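Local coordinates for protein serpin B3 (Homo sapiens, PDB 4ZK3) that probably inhibits proteases, as a member of the serpin family, and in its psoriasis-linked form Pso p27 assembles into large aggregates, at residues A[113-118]-A[172-177]; A[130-135]-A[144-149]. All blocks are in the same frame, centred on the assembly; numbering follows the deposited sequence.

Contact 1: residues A[113-118]-A[172-177]; sequences YLFLQE and TTLVLV
The Y113 ring carries T173 on one face: T173 CB sits 3.9 Å from the ring centroid and only 4° off its normal, a CH-pi contact. With OG1 of T173 between its backbone N and carbonyl carbon (chi1 57°), the two branches spread over opposite parts of the ring. The methyl CG2 lies 3.8 Å from Y113 CD1, while OG1 leans over CE2 and CZ. At the edge of the same ring, in its plane, comes F115 CE1; conversely, Y113 CD2 stands 3.6 Å above the F115 plane, toward the rim. The F115 edge faces the second segment, its CZ 3.8 Å from T173 O near the ring plane. F115 CE1 also meets L174 CD1 at 3.9 Å, an oblique approach between side chains running roughly at right angles. No hydrogen bond crosses the partly buried interface, which is held by ring and methyl packing. L323 touches both Y113 and T173, and M317 of helix 315-318 packs on L174. T173 and L174 both face G351, a classic beta bulge where strand 174-185 starts beside strand 340-351. That pairing, with strand 340-351 between 174-185 and 325-336, is the pattern of a serpin whose reactive-centre loop has entered the central sheet.

Contact 2: residues A[130-135]-A[144-149]; sequences SVESVD and RKKINS
V134 CG1 and K146 CD approach to 4.3 Å where helix 140-153, the serpin helix F, lies across the central sheet near its edge strand 130-134. This is the tighter side of the contact: V134 is buried, its CB directed at the helix, under the aliphatic part of K146. CG of K146 is anti to the backbone N (chi1 -172°), which carries that chain from the helix toward the strand. I147 lies near V134 without touching the strand, and both rest on F108 of the adjacent strand 99-110. The looser side, toward solvent, holds the ends of E132 and K146. E132 OE2 comes within 4.4 Å of K146 CD, yet the opposite charges do not pair: E132 OE2 and K146 NZ are 5.5 Å apart. At that separation any attraction is probably weak; E132 has its salt bridge elsewhere, through OE1 to K106. No hydrogen bond joins strand to helix, and just 124 Å² is buried. Within the helix, the carbonyl O of K145 is gripped twice by S149, whose N and OG arrive from opposite faces of the carbonyl plane; S149 OG lies 3.2 Å from K145 O, at a C=O...donor angle of 151°.

Contact 2 is nested within the chain loop closed by contact 1, and their centres are 12 Å apart. Helix 117-127 leads from segment 113-118 into strand 130-134, and helix 140-153 precedes strand 174-185, which lies antiparallel to strand 99-110. I147 joins the two contacts directly: its CG2 is 3.9 Å from V177 CG2, and its CD1 is 4.1 Å from V175 CG2. V175 and V177 thus meet helix 140-153, whereas L174 turns to F115 and M317, so strand 174-185 is packed from both faces. Neither contact includes a ligand; strand 340-351, consistent with the inserted reactive-centre loop, meets contact 1 at G351.

Contact 1: residues A[113-118]-A[172-177]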
loop_
_atom_site.group_PDB
_atom_site.type_symbol
_atom_site.label_atom_id
_atom_site.label_comp_id
_atom_site.label_asym_id
_atom_site.label_seq_id
_atom_site.Cartn_x
_atom_site.Cartn_y
_atom_site.Cartn_z
ATOM N N TYR A 113 -24.293 -13.771 13.600
ATOM C CA TYR A 113 -24.795 -12.878 12.593
ATOM C C TYR A 113 -24.761 -13.558 11.256
ATOM O O TYR A 113 -23.790 -14.197 10.939
ATOM C CB TYR A 113 -23.946 -11.645 12.586
ATOM C CG TYR A 113 -24.528 -10.502 11.797
ATOM C CD1 TYR A 113 -25.537 -9.725 12.320
ATOM C CD2 TYR A 113 -24.030 -10.169 10.549
ATOM C CE1 TYR A 113 -26.084 -8.673 11.599
ATOM C CE2 TYR A 113 -24.543 -9.115 9.851
ATOM C CZ TYR A 113 -25.582 -8.388 10.372
ATOM O OH TYR A 113 -26.080 -7.354 9.648
ATOM N N LEU A 114 -25.810 -13.430 10.457
ATOM C CA LEU A 114 -25.877 -14.184 9.197
ATOM C C LEU A 114 -25.628 -13.269 8.002
ATOM O O LEU A 114 -26.316 -12.246 7.857
ATOM C CB LEU A 114 -27.229 -14.889 9.023
ATOM C CG LEU A 114 -27.557 -15.955 10.073
ATOM C CD1 LEU A 114 -29.055 -16.196 10.187
ATOM C CD2 LEU A 114 -26.819 -17.238 9.757
ATOM N N PHE A 115 -24.678 -13.662 7.140
ATOM C CA PHE A 115 -24.419 -12.960 5.856
ATOM C C PHE A 115 -25.098 -13.703 4.737
ATOM O O PHE A 115 -25.360 -14.876 4.861
ATOM C CB PHE A 115 -22.898 -12.830 5.559
ATOM C CG PHE A 115 -22.186 -11.975 6.544
ATOM C CD1 PHE A 115 -22.256 -10.599 6.454
ATOM C CD2 PHE A 115 -21.530 -12.545 7.619
ATOM C CE1 PHE A 115 -21.641 -9.791 7.409
ATOM C CE2 PHE A 115 -20.954 -11.757 8.611
ATOM C CZ PHE A 115 -21.014 -10.364 8.513
ATOM N N LEU A 116 -25.354 -13.026 3.627
ATOM C CA LEU A 116 -25.932 -13.679 2.459
ATOM C C LEU A 116 -24.961 -14.662 1.906
ATOM O O LEU A 116 -23.764 -14.328 1.780
ATOM C CB LEU A 116 -26.231 -12.612 1.412
ATOM C CG LEU A 116 -27.615 -12.482 0.807
ATOM C CD1 LEU A 116 -28.699 -12.577 1.869
ATOM C CD2 LEU A 116 -27.665 -11.165 0.044
ATOM N N GLN A 117 -25.429 -15.860 1.549
ATOM C CA GLN A 117 -24.542 -16.870 1.000
ATOM C C GLN A 117 -23.911 -16.364 -0.269
ATOM O O GLN A 117 -22.715 -16.510 -0.511
ATOM C CB GLN A 117 -25.279 -18.162 0.730
ATOM C CG GLN A 117 -24.341 -19.324 0.419
ATOM C CD GLN A 117 -23.416 -19.607 1.618
ATOM O OE1 GLN A 117 -23.855 -19.597 2.744
ATOM N NE2 GLN A 117 -22.165 -19.812 1.363
ATOM N N GLU A 118 -24.731 -15.709 -1.067
ATOM C CA GLU A 118 -24.259 -14.975 -2.231
ATOM C C GLU A 118 -23.000 -14.119 -1.928
ATOM O O GLU A 118 -22.056 -14.162 -2.664
ATOM C CB GLU A 118 -25.382 -14.045 -2.724
ATOM C CG GLU A 118 -25.354 -13.738 -4.202
ATOM C CD GLU A 118 -26.322 -12.594 -4.568
ATOM O OE1 GLU A 118 -27.154 -12.150 -3.722
ATOM O OE2 GLU A 118 -26.223 -12.112 -5.714
ATOM N N THR A 172 -20.397 -4.362 16.991
ATOM C CA THR A 172 -19.664 -4.621 15.726
ATOM C C THR A 172 -20.132 -5.900 15.132
ATOM O O THR A 172 -20.251 -6.881 15.835
ATOM C CB THR A 172 -18.145 -4.654 15.981
ATOM O OG1 THR A 172 -17.736 -3.326 16.291
ATOM C CG2 THR A 172 -17.352 -5.068 14.741
ATOM N N THR A 173 -20.445 -5.919 13.829
ATOM C CA THR A 173 -20.818 -7.200 13.228
ATOM C C THR A 173 -19.872 -7.749 12.138
ATOM O O THR A 173 -19.966 -8.928 11.818
ATOM C CB THR A 173 -22.247 -7.166 12.687
ATOM O OG1 THR A 173 -22.363 -6.091 11.749
ATOM C CG2 THR A 173 -23.233 -7.061 13.863
ATOM N N LEU A 174 -18.982 -6.895 11.616
ATOM C CA LEU A 174 -18.135 -7.185 10.450
ATOM C C LEU A 174 -16.801 -6.415 10.562
ATOM O O LEU A 174 -16.798 -5.231 10.770
ATOM C CB LEU A 174 -18.904 -6.738 9.195
ATOM C CG LEU A 174 -18.094 -6.558 7.911
ATOM C CD1 LEU A 174 -18.609 -7.359 6.736
ATOM C CD2 LEU A 174 -18.056 -5.109 7.517
ATOM N N VAL A 175 -15.686 -7.125 10.454
ATOM C CA VAL A 175 -14.384 -6.512 10.134
ATOM C C VAL A 175 -13.789 -7.272 8.916
ATOM O O VAL A 175 -13.577 -8.492 8.934
ATOM C CB VAL A 175 -13.404 -6.578 11.294
ATOM C CG1 VAL A 175 -12.028 -5.999 10.923
ATOM C CG2 VAL A 175 -13.988 -5.871 12.536
ATOM N N LEU A 176 -13.583 -6.548 7.833
ATOM C CA LEU A 176 -12.954 -7.103 6.678
ATOM C C LEU A 176 -11.506 -6.680 6.754
ATOM O O LEU A 176 -11.209 -5.517 7.028
ATOM C CB LEU A 176 -13.603 -6.549 5.440
ATOM C CG LEU A 176 -15.017 -7.051 5.163
ATOM C CD1 LEU A 176 -15.745 -6.165 4.179
ATOM C CD2 LEU A 176 -14.928 -8.410 4.562
ATOM N N VAL A 177 -10.593 -7.604 6.476
ATOM C CA VAL A 177 -9.195 -7.319 6.611
ATOM C C VAL A 177 -8.406 -7.794 5.417
ATOM O O VAL A 177 -8.674 -8.846 4.932
ATOM C CB VAL A 177 -8.652 -7.925 7.927
ATOM C CG1 VAL A 177 -7.205 -7.542 8.092
ATOM C CG2 VAL A 177 -9.440 -7.378 9.099
#

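Contact 2: residues A[130-135]-A[144-149]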
loop_
_atom_site.group_PDB
_atom_site.type_symbol
_atom_site.label_atom_id
_atom_site.label_comp_id
_atom_site.label_asym_id
_atom_site.label_seq_id
_atom_site.Cartn_x
_atom_site.Cartn_y
_atom_site.Cartn_z
ATOM N N SER A 130 -11.244 -15.815 3.390
ATOM C CA SER A 130 -11.703 -16.827 4.339
ATOM C C SER A 130 -12.537 -16.099 5.380
ATOM O O SER A 130 -12.507 -14.876 5.460
ATOM C CB SER A 130 -10.510 -17.564 4.995
ATOM O OG SER A 130 -9.662 -16.612 5.628
ATOM N N VAL A 131 -13.325 -16.858 6.124
ATOM C CA VAL A 131 -14.298 -16.312 7.058
ATOM C C VAL A 131 -14.067 -16.914 8.442
ATOM O O VAL A 131 -13.990 -18.148 8.601
ATOM C CB VAL A 131 -15.714 -16.661 6.624
ATOM C CG1 VAL A 131 -16.705 -16.142 7.636
ATOM C CG2 VAL A 131 -15.987 -16.086 5.210
ATOM N N GLU A 132 -13.986 -16.060 9.432
ATOM C CA GLU A 132 -13.935 -16.562 10.793
ATOM C C GLU A 132 -14.995 -15.843 11.592
ATOM O O GLU A 132 -15.164 -14.624 11.450
ATOM C CB GLU A 132 -12.542 -16.368 11.416
ATOM C CG GLU A 132 -12.536 -16.807 12.864
ATOM C CD GLU A 132 -11.177 -17.206 13.394
ATOM O OE1 GLU A 132 -10.171 -16.853 12.724
ATOM O OE2 GLU A 132 -11.132 -17.854 14.489
ATOM N N SER A 133 -15.728 -16.610 12.404
ATOM C CA SER A 133 -16.717 -16.064 13.345
ATOM C C SER A 133 -16.162 -15.814 14.724
ATOM O O SER A 133 -15.521 -16.691 15.309
ATOM C CB SER A 133 -17.925 -17.023 13.437
ATOM O OG SER A 133 -18.594 -17.162 12.199
ATOM N N VAL A 134 -16.373 -14.616 15.242
ATOM C CA VAL A 134 -15.870 -14.193 16.557
ATOM C C VAL A 134 -16.988 -13.572 17.366
ATOM O O VAL A 134 -18.080 -13.254 16.837
ATOM C CB VAL A 134 -14.660 -13.232 16.403
ATOM C CG1 VAL A 134 -13.624 -13.923 15.519
ATOM C CG2 VAL A 134 -15.070 -11.900 15.771
ATOM N N ASP A 135 -16.753 -13.474 18.676
ATOM C CA ASP A 135 -17.744 -13.012 19.635
ATOM C C ASP A 135 -17.601 -11.542 19.911
ATOM O O ASP A 135 -17.049 -11.138 20.944
ATOM C CB ASP A 135 -17.605 -13.822 20.946
ATOM C CG ASP A 135 -18.844 -13.706 21.889
ATOM O OD1 ASP A 135 -19.678 -12.768 21.808
ATOM O OD2 ASP A 135 -18.948 -14.596 22.752
ATOM N N ARG A 144 -11.076 -7.929 18.987
ATOM C CA ARG A 144 -10.055 -6.962 18.468
ATOM C C ARG A 144 -8.661 -7.588 18.492
ATOM O O ARG A 144 -7.947 -7.644 17.461
ATOM C CB ARG A 144 -10.109 -5.631 19.219
ATOM C CG ARG A 144 -9.182 -4.532 18.698
ATOM C CD ARG A 144 -9.292 -3.275 19.546
ATOM N NE ARG A 144 -8.576 -3.434 20.814
ATOM C CZ ARG A 144 -7.272 -3.275 20.981
ATOM N NH1 ARG A 144 -6.475 -2.898 19.981
ATOM N NH2 ARG A 144 -6.755 -3.507 22.163
ATOM N N LYS A 145 -8.283 -8.153 19.633
ATOM C CA LYS A 145 -6.945 -8.711 19.766
ATOM C C LYS A 145 -6.745 -9.926 18.939
ATOM O O LYS A 145 -5.677 -10.152 18.412
ATOM C CB LYS A 145 -6.585 -9.003 21.234
ATOM C CG LYS A 145 -6.561 -7.732 22.061
ATOM C CD LYS A 145 -6.126 -8.021 23.474
ATOM C CE LYS A 145 -6.279 -6.788 24.331
ATOM N NZ LYS A 145 -5.250 -6.765 25.407
ATOM N N LYS A 146 -7.754 -10.747 18.806
ATOM C CA LYS A 146 -7.641 -11.875 17.870
ATOM C C LYS A 146 -7.417 -11.434 16.399
ATOM O O LYS A 146 -6.652 -12.060 15.690
ATOM C CB LYS A 146 -8.903 -12.711 17.924
ATOM C CG LYS A 146 -8.861 -14.010 17.153
ATOM C CD LYS A 146 -10.010 -14.947 17.563
ATOM C CE LYS A 146 -10.637 -14.543 18.921
ATOM N NZ LYS A 146 -11.573 -15.560 19.474
ATOM N N ILE A 147 -8.065 -10.356 15.969
ATOM C CA ILE A 147 -7.915 -9.907 14.541
ATOM C C ILE A 147 -6.468 -9.374 14.358
ATOM O O ILE A 147 -5.775 -9.753 13.410
ATOM C CB ILE A 147 -8.946 -8.831 14.224
ATOM C CG1 ILE A 147 -10.357 -9.486 14.206
ATOM C CG2 ILE A 147 -8.699 -8.138 12.889
ATOM C CD1 ILE A 147 -11.483 -8.476 14.390
ATOM N N ASN A 148 -6.063 -8.509 15.284
ATOM C CA ASN A 148 -4.716 -7.945 15.331
ATOM C C ASN A 148 -3.649 -9.068 15.297
ATOM O O ASN A 148 -2.646 -8.931 14.598
ATOM C CB ASN A 148 -4.555 -6.958 16.506
ATOM C CG ASN A 148 -5.272 -5.633 16.302
ATOM O OD1 ASN A 148 -5.684 -5.253 15.218
ATOM N ND2 ASN A 148 -5.443 -4.920 17.375
ATOM N N SER A 149 -3.873 -10.230 15.948
ATOM C CA SER A 149 -2.891 -11.323 15.886
ATOM C C SER A 149 -2.891 -12.033 14.592
ATOM O O SER A 149 -1.829 -12.457 14.113
ATOM C CB SER A 149 -3.060 -12.386 17.034
ATOM O OG SER A 149 -2.901 -11.718 18.264
#